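Local coordinates for leucine-rich repeat protein (Bacteroides thetaiotaomicron, PDB 4ECN) that is of unknown function but, as an extracellular leucine-rich repeat protein, probably serves in binding other proteins, at residues V160-S165 against T171-M176; S401-D406 against L778-I783; R539-E544 against Q570-L575. All coordinates share one frame; numbering follows the deposited sequence.

Contact 1: V160-S165 against T171-M176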
# COMPACT_ATOMS: atom_id res chain seq x y z
N VAL A 160 17.03 -28.52 -21.93
CA VAL A 160 15.97 -29.42 -21.49
C VAL A 160 15.86 -29.32 -19.96
O VAL A 160 16.84 -29.14 -19.24
CB VAL A 160 16.05 -30.90 -21.97
CG1 VAL A 160 16.35 -30.98 -23.47
CG2 VAL A 160 17.03 -31.74 -21.17
N THR A 161 14.60 -29.39 -19.50
CA THR A 161 14.19 -29.46 -18.11
C THR A 161 13.78 -30.88 -17.84
O THR A 161 12.87 -31.40 -18.51
CB THR A 161 13.04 -28.48 -17.78
OG1 THR A 161 13.24 -27.23 -18.42
CG2 THR A 161 12.81 -28.32 -16.27
N VAL A 162 14.43 -31.51 -16.86
CA VAL A 162 14.08 -32.86 -16.44
C VAL A 162 13.47 -32.76 -15.08
O VAL A 162 13.91 -31.92 -14.29
CB VAL A 162 15.26 -33.86 -16.45
CG1 VAL A 162 15.74 -34.13 -17.88
CG2 VAL A 162 16.40 -33.41 -15.55
N MSE A 163 12.46 -33.58 -14.78
CA MSE A 163 11.85 -33.57 -13.45
C MSE A 163 11.96 -34.94 -12.86
O MSE A 163 11.62 -35.92 -13.53
CB MSE A 163 10.39 -33.11 -13.49
CG MSE A 163 9.81 -32.77 -12.13
SE MSE A 163 7.86 -32.53 -12.17
CE MSE A 163 7.31 -34.44 -12.42
N ASN A 164 12.44 -35.03 -11.61
CA ASN A 164 12.55 -36.30 -10.90
C ASN A 164 11.11 -36.75 -10.59
O ASN A 164 10.36 -36.06 -9.92
CB ASN A 164 13.45 -36.16 -9.64
CG ASN A 164 13.67 -37.45 -8.86
OD1 ASN A 164 12.72 -38.16 -8.47
ND2 ASN A 164 14.92 -37.74 -8.54
N SER A 165 10.73 -37.89 -11.15
CA SER A 165 9.40 -38.47 -11.04
C SER A 165 8.98 -38.80 -9.58
O SER A 165 7.77 -38.94 -9.34
CB SER A 165 9.30 -39.72 -11.91
OG SER A 165 9.31 -39.33 -13.27
N THR A 171 15.56 -29.86 -12.89
CA THR A 171 16.97 -29.54 -13.17
C THR A 171 17.02 -29.00 -14.59
O THR A 171 16.43 -29.60 -15.48
CB THR A 171 17.90 -30.75 -12.94
OG1 THR A 171 17.90 -31.08 -11.55
CG2 THR A 171 19.34 -30.49 -13.40
N GLU A 172 17.67 -27.86 -14.78
CA GLU A 172 17.75 -27.27 -16.11
C GLU A 172 19.15 -27.57 -16.73
O GLU A 172 20.17 -27.36 -16.07
CB GLU A 172 17.44 -25.77 -16.07
CG GLU A 172 17.30 -25.12 -17.45
CD GLU A 172 16.05 -25.44 -18.25
OE1 GLU A 172 14.96 -25.54 -17.63
OE2 GLU A 172 16.13 -25.50 -19.50
N LEU A 173 19.16 -28.10 -17.96
CA LEU A 173 20.36 -28.47 -18.73
C LEU A 173 20.42 -27.54 -19.94
O LEU A 173 19.70 -27.73 -20.92
CB LEU A 173 20.28 -29.97 -19.11
CG LEU A 173 20.01 -30.92 -17.93
CD1 LEU A 173 19.49 -32.25 -18.39
CD2 LEU A 173 21.21 -31.05 -17.03
N LYS A 174 21.23 -26.48 -19.81
CA LYS A 174 21.23 -25.39 -20.77
C LYS A 174 22.32 -25.51 -21.85
O LYS A 174 23.40 -26.03 -21.60
CB LYS A 174 21.38 -24.05 -20.04
CG LYS A 174 20.10 -23.64 -19.31
CD LYS A 174 20.18 -22.25 -18.64
CE LYS A 174 18.92 -21.82 -17.90
NZ LYS A 174 17.76 -21.59 -18.81
N GLY A 175 21.95 -25.02 -23.04
CA GLY A 175 22.75 -24.93 -24.25
C GLY A 175 23.49 -26.17 -24.69
O GLY A 175 24.66 -26.06 -25.06
N MSE A 176 22.83 -27.34 -24.68
CA MSE A 176 23.47 -28.58 -25.12
C MSE A 176 23.54 -28.63 -26.65
O MSE A 176 22.54 -28.30 -27.31
CB MSE A 176 22.72 -29.81 -24.59
CG MSE A 176 22.77 -29.95 -23.05
SE MSE A 176 21.79 -31.52 -22.41
CE MSE A 176 20.04 -31.09 -23.13

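Contact 2: S401-D406 against L778-I783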
# COMPACT_ATOMS: atom_id res chain seq x y z
N SER A 401 -14.51 16.48 23.75
CA SER A 401 -13.78 16.12 24.96
C SER A 401 -13.94 14.65 25.27
O SER A 401 -14.95 14.05 24.84
CB SER A 401 -14.27 16.93 26.15
OG SER A 401 -15.63 16.64 26.47
N ASP A 402 -13.02 14.09 26.08
CA ASP A 402 -13.10 12.69 26.49
C ASP A 402 -14.43 12.45 27.18
O ASP A 402 -15.09 11.50 26.80
CB ASP A 402 -11.92 12.26 27.35
CG ASP A 402 -10.60 12.15 26.58
OD1 ASP A 402 -10.45 12.85 25.54
OD2 ASP A 402 -9.71 11.39 27.04
N LEU A 403 -14.90 13.37 28.05
CA LEU A 403 -16.22 13.28 28.70
C LEU A 403 -17.36 13.05 27.68
O LEU A 403 -18.15 12.12 27.86
CB LEU A 403 -16.52 14.57 29.50
CG LEU A 403 -18.00 14.88 29.85
CD1 LEU A 403 -18.60 13.87 30.82
CD2 LEU A 403 -18.14 16.26 30.42
N LEU A 404 -17.44 13.92 26.63
CA LEU A 404 -18.52 13.89 25.64
C LEU A 404 -18.42 12.66 24.75
O LEU A 404 -19.46 12.14 24.34
CB LEU A 404 -18.55 15.17 24.79
CG LEU A 404 -18.76 16.51 25.57
CD1 LEU A 404 -19.03 17.64 24.64
CD2 LEU A 404 -19.92 16.43 26.53
N GLN A 405 -17.22 12.14 24.53
CA GLN A 405 -17.06 10.93 23.73
C GLN A 405 -17.54 9.74 24.51
O GLN A 405 -18.29 8.95 23.97
CB GLN A 405 -15.60 10.74 23.31
CG GLN A 405 -15.09 11.80 22.33
CD GLN A 405 -13.76 11.40 21.77
OE1 GLN A 405 -13.52 10.23 21.45
NE2 GLN A 405 -12.89 12.36 21.60
N ASP A 406 -17.18 9.64 25.79
CA ASP A 406 -17.58 8.59 26.71
C ASP A 406 -19.10 8.52 26.78
O ASP A 406 -19.66 7.45 26.55
CB ASP A 406 -16.97 8.83 28.10
CG ASP A 406 -15.45 8.72 28.12
OD1 ASP A 406 -14.87 8.13 27.15
OD2 ASP A 406 -14.82 9.20 29.10
N LEU A 778 -30.48 15.09 29.66
CA LEU A 778 -29.06 15.35 29.94
C LEU A 778 -28.45 14.14 30.62
O LEU A 778 -28.86 13.80 31.73
CB LEU A 778 -28.87 16.62 30.80
CG LEU A 778 -27.40 17.10 31.01
CD1 LEU A 778 -26.78 17.64 29.72
CD2 LEU A 778 -27.32 18.15 32.10
N LYS A 779 -27.51 13.45 29.93
CA LYS A 779 -26.82 12.24 30.43
C LYS A 779 -25.40 12.55 30.98
O LYS A 779 -24.90 11.77 31.81
CB LYS A 779 -26.72 11.15 29.34
CG LYS A 779 -28.05 10.42 29.08
CD LYS A 779 -28.52 10.62 27.65
CE LYS A 779 -29.94 10.18 27.40
NZ LYS A 779 -30.40 10.59 26.03
N ALA A 780 -24.75 13.66 30.53
CA ALA A 780 -23.40 14.05 30.96
C ALA A 780 -23.21 15.54 30.92
O ALA A 780 -23.53 16.20 29.92
CB ALA A 780 -22.34 13.41 30.07
N PHE A 781 -22.64 16.08 32.00
CA PHE A 781 -22.35 17.49 32.08
C PHE A 781 -20.98 17.71 32.69
O PHE A 781 -20.66 17.09 33.69
CB PHE A 781 -23.44 18.22 32.90
CG PHE A 781 -23.35 19.71 32.74
CD1 PHE A 781 -23.84 20.33 31.60
CD2 PHE A 781 -22.73 20.49 33.70
CE1 PHE A 781 -23.74 21.70 31.43
CE2 PHE A 781 -22.61 21.87 33.53
CZ PHE A 781 -23.12 22.47 32.40
N GLY A 782 -20.20 18.59 32.09
CA GLY A 782 -18.86 18.93 32.56
C GLY A 782 -18.64 20.43 32.73
O GLY A 782 -19.01 21.21 31.85
N ILE A 783 -18.07 20.82 33.87
CA ILE A 783 -17.76 22.20 34.23
C ILE A 783 -16.46 22.15 35.07
O ILE A 783 -16.35 22.76 36.12
CB ILE A 783 -18.99 22.87 34.94
CG1 ILE A 783 -18.75 24.39 35.17
CG2 ILE A 783 -19.39 22.13 36.23
CD1 ILE A 783 -19.92 25.18 35.53

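Contact 3: R539-E544 against Q570-L575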
# COMPACT_ATOMS: atom_id res chain seq x y z
N ARG A 539 -3.02 21.96 -17.42
CA ARG A 539 -2.95 21.15 -18.65
C ARG A 539 -4.01 20.05 -18.60
O ARG A 539 -4.80 19.92 -19.54
CB ARG A 539 -1.56 20.54 -18.90
CG ARG A 539 -1.46 19.95 -20.30
CD ARG A 539 -0.15 19.26 -20.60
NE ARG A 539 -0.29 18.37 -21.77
CZ ARG A 539 0.65 17.52 -22.18
NH1 ARG A 539 1.82 17.43 -21.55
NH2 ARG A 539 0.42 16.74 -23.23
N LEU A 540 -4.05 19.33 -17.49
CA LEU A 540 -4.97 18.24 -17.20
C LEU A 540 -6.44 18.69 -17.35
O LEU A 540 -7.22 17.98 -17.99
CB LEU A 540 -4.69 17.78 -15.76
CG LEU A 540 -5.04 16.36 -15.42
CD1 LEU A 540 -4.07 15.38 -16.07
CD2 LEU A 540 -5.01 16.16 -13.91
N ALA A 541 -6.81 19.87 -16.82
CA ALA A 541 -8.16 20.42 -16.88
C ALA A 541 -8.50 20.91 -18.29
O ALA A 541 -9.61 20.66 -18.78
CB ALA A 541 -8.29 21.57 -15.90
N ASP A 542 -7.54 21.58 -18.95
CA ASP A 542 -7.68 22.13 -20.30
C ASP A 542 -7.73 21.02 -21.37
O ASP A 542 -8.39 21.22 -22.40
CB ASP A 542 -6.54 23.11 -20.61
CG ASP A 542 -6.71 24.51 -20.02
OD1 ASP A 542 -7.88 24.91 -19.76
OD2 ASP A 542 -5.70 25.25 -19.94
N ASP A 543 -7.06 19.87 -21.12
CA ASP A 543 -7.00 18.73 -22.04
C ASP A 543 -8.43 18.20 -22.31
O ASP A 543 -9.17 17.89 -21.38
CB ASP A 543 -6.09 17.61 -21.49
CG ASP A 543 -5.57 16.68 -22.57
OD1 ASP A 543 -6.27 15.74 -22.91
OD2 ASP A 543 -4.45 16.92 -23.07
N GLU A 544 -8.81 18.15 -23.60
CA GLU A 544 -10.14 17.72 -24.05
C GLU A 544 -10.33 16.21 -23.85
O GLU A 544 -11.47 15.74 -23.88
CB GLU A 544 -10.39 18.08 -25.53
CG GLU A 544 -9.99 19.49 -25.96
CD GLU A 544 -8.63 19.57 -26.63
OE1 GLU A 544 -7.60 19.31 -25.97
OE2 GLU A 544 -8.61 19.91 -27.84
N GLN A 570 -13.48 24.69 -14.39
CA GLN A 570 -14.88 24.53 -14.79
C GLN A 570 -15.06 23.41 -15.82
O GLN A 570 -16.14 22.83 -15.89
CB GLN A 570 -15.43 25.84 -15.38
CG GLN A 570 -15.55 27.00 -14.38
CD GLN A 570 -16.05 28.28 -15.02
OE1 GLN A 570 -16.84 28.27 -15.97
NE2 GLN A 570 -15.66 29.41 -14.47
N LYS A 571 -14.00 23.12 -16.63
CA LYS A 571 -14.03 22.08 -17.66
C LYS A 571 -14.07 20.67 -17.03
O LYS A 571 -14.54 19.73 -17.68
CB LYS A 571 -12.83 22.20 -18.61
CG LYS A 571 -12.72 23.56 -19.31
CD LYS A 571 -11.53 23.66 -20.26
CE LYS A 571 -11.29 25.08 -20.72
NZ LYS A 571 -10.09 25.20 -21.58
N MSE A 572 -13.63 20.53 -15.76
CA MSE A 572 -13.61 19.26 -15.02
C MSE A 572 -15.03 18.95 -14.53
O MSE A 572 -15.30 18.84 -13.33
CB MSE A 572 -12.61 19.32 -13.86
CG MSE A 572 -11.21 19.69 -14.28
SE MSE A 572 -9.98 19.21 -12.88
CE MSE A 572 -9.58 17.45 -13.44
N VAL A 573 -15.93 18.79 -15.49
CA VAL A 573 -17.36 18.59 -15.39
C VAL A 573 -17.72 17.34 -14.55
O VAL A 573 -18.70 17.40 -13.80
CB VAL A 573 -17.90 18.50 -16.85
CG1 VAL A 573 -19.07 17.53 -17.00
CG2 VAL A 573 -18.27 19.89 -17.36
N LYS A 574 -16.96 16.24 -14.65
CA LYS A 574 -17.30 15.01 -13.95
C LYS A 574 -16.54 14.82 -12.64
O LYS A 574 -16.53 13.70 -12.12
CB LYS A 574 -17.06 13.79 -14.85
CG LYS A 574 -18.08 13.62 -15.95
CD LYS A 574 -17.87 12.35 -16.76
CE LYS A 574 -18.30 11.07 -16.06
NZ LYS A 574 -17.94 9.87 -16.87
N LEU A 575 -15.94 15.88 -12.07
CA LEU A 575 -15.16 15.74 -10.83
C LEU A 575 -16.11 15.50 -9.65
O LEU A 575 -17.20 16.09 -9.60
CB LEU A 575 -14.28 16.98 -10.60
CG LEU A 575 -13.28 16.93 -9.44
CD1 LEU A 575 -12.12 15.98 -9.74
CD2 LEU A 575 -12.72 18.29 -9.15

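Contact 1: V160-S165 against T171-M176
The beta hairpin formed by strands 157-164 and 170-179 pairs Val160 with Leu173 and Val162 with Thr171, within a DUF4458 domain of the transthyretin clan. Each of these hydrogen-bonded pairs closes a two-bond ring: Val160 N reaches Leu173 O at 3.0 Å while Leu173 N returns to Val160 O at 2.8 Å, and Val162 and Thr171 repeat the pattern two residues along. Between them lies the non-hydrogen-bonded pair of Thr161 and Glu172, whose side chains share one face of the sheet. There Glu172 has CG anti to its backbone nitrogen (chi1 -171°) and bends at chi2 (73°), which brings the carboxylate over toward Thr161 on the neighbouring strand. Thr161 OG1 meets Glu172 OE1 at 2.5 Å on the syn side, 34° out of the carboxylate plane. Were Glu172 replaced by an alanine, the Thr161 hydroxyl would probably lose its carboxylate acceptor on the partner strand and be free to turn. On the opposite face Val160, Val162 and Leu173 pack on Phe135 of strand 130-139. Beyond the corner that the chain turns at Gly175, Met176, a selenomethionine, bends at chi3 and crosses Val160 at about a right angle. Its CE touches both valine methyls, and the Val160 CG2 methyl is 3.7 Å from Leu173 CD1 as well as 3.7 Å from Met176 CE.

Contact 2: S401-D406 against L778-I783
A chi1 of 160° swings Leu403 CG away from its own backbone N, and a chi2 of 66° spreads the two methyls over Ala780 and Gly782, one for each. CD1 meets the methyl carbon of Ala780, the Leu403 CD1 to Ala780 CB distance being 3.8 Å. The other branch comes down on bare backbone: Leu403 CD2 is 3.5 Å from Gly782 CA and 3.9 Å from Phe781 C. Since Gly782 has no side chain, the methyl can settle directly against the main chain. The helical segment 402-406 runs antiparallel to strand 780-782, at 178°, with the axes 8.7 Å apart. This strand belongs to the parallel sheet of the leucine-rich repeat solenoid, the kind of sheet that lines its concave side. Phe781 points away from the helix, consistent with a place in the repeat core, whereas Ala780 points toward it. Neighbouring strands widen the seat, for Leu403 also touches Asp759, Gln810 and Gln812, and Leu404 reaches Asn757 and Asp759. At the start of the helix Ser401 is the N-cap, its OG accepting from Leu404 N at 3.3 Å. The same hydroxyl is hydrogen-bonded to Asp759 OD2, which fastens the helix end to the strand beside 780-782 in the sheet.

Contact 3: R539-E544 against Q570-L575
The C-terminal end of helix 530-542 packs against a loop of the leucine-rich repeat solenoid, with Ala541 and Asp542 facing Lys571 and Met572 in the link between helix 566-569 and strand 577-579. The closest backbones are those of Ala541 and Met572, whose CA atoms lie 5.9 Å apart. Small on large is the apolar half of the contact: the Ala541 CB methyl touches Met572 CG at 3.8 Å, and the selenium of this selenomethionine, atom SE, lies 4.2 Å from the same Ala541 CB. A bend at chi3 (90°) then carries CE past Ala541 toward the Leu540 side chain, and the residue also packs on Ile550. Met572 is the centre of an inverse gamma turn and begins a type I beta turn, Leu575 N bonding back to Met572 O at 3.3 Å; the loop is thus tightly folded where it meets the helix.

Lys571 makes the polar half. Its CB sits 3.6 Å from Ala541 O, and beyond CG the chain is extended, running along the helix end until NZ forms a salt bridge with Asp542 OD1 at 2.9 Å. The ammonium approaches from above the carboxylate plane, 46° out of it. Asp542 OD1 is also hydrogen-bonded to Ser568 OG, a second grip from the short helix that precedes the loop. Asp542 is the last residue of its helix, with Asp543 the first to leave helical geometry. A negative charge at this end, where carbonyls gather, is probably disfavoured by the helix dipole, and the lysine is likely to offset that penalty. Because Lys571 is exposed and Asp542 only partly covered, solvent would probably screen the ion pair and leave the packing of Ala541 on Met572, with the Ser568 bond to the preceding helix, less affected.

In the fold
From the N terminus, contact 1 comes first and closes a short hairpin loop in the second of two successive DUF4458 ranges. The chain then enters the leucine-rich repeats. Segment 401-406 lies in the long excursion between strands 351-353 and 452-456, neighbours in the first repeat sheet, and its partner arrives some 370 residues later in the second, so contact 2 docks this excursion onto the second repeat sheet. Contact 3 opens and closes within that span, joining the end of helix 530-542 to the loop before strand 577-579, 26 residues further on. Contacts 1 and 2, with centres about 74 Å apart, lie on opposite sides of the chain's centre; none of the three touches another.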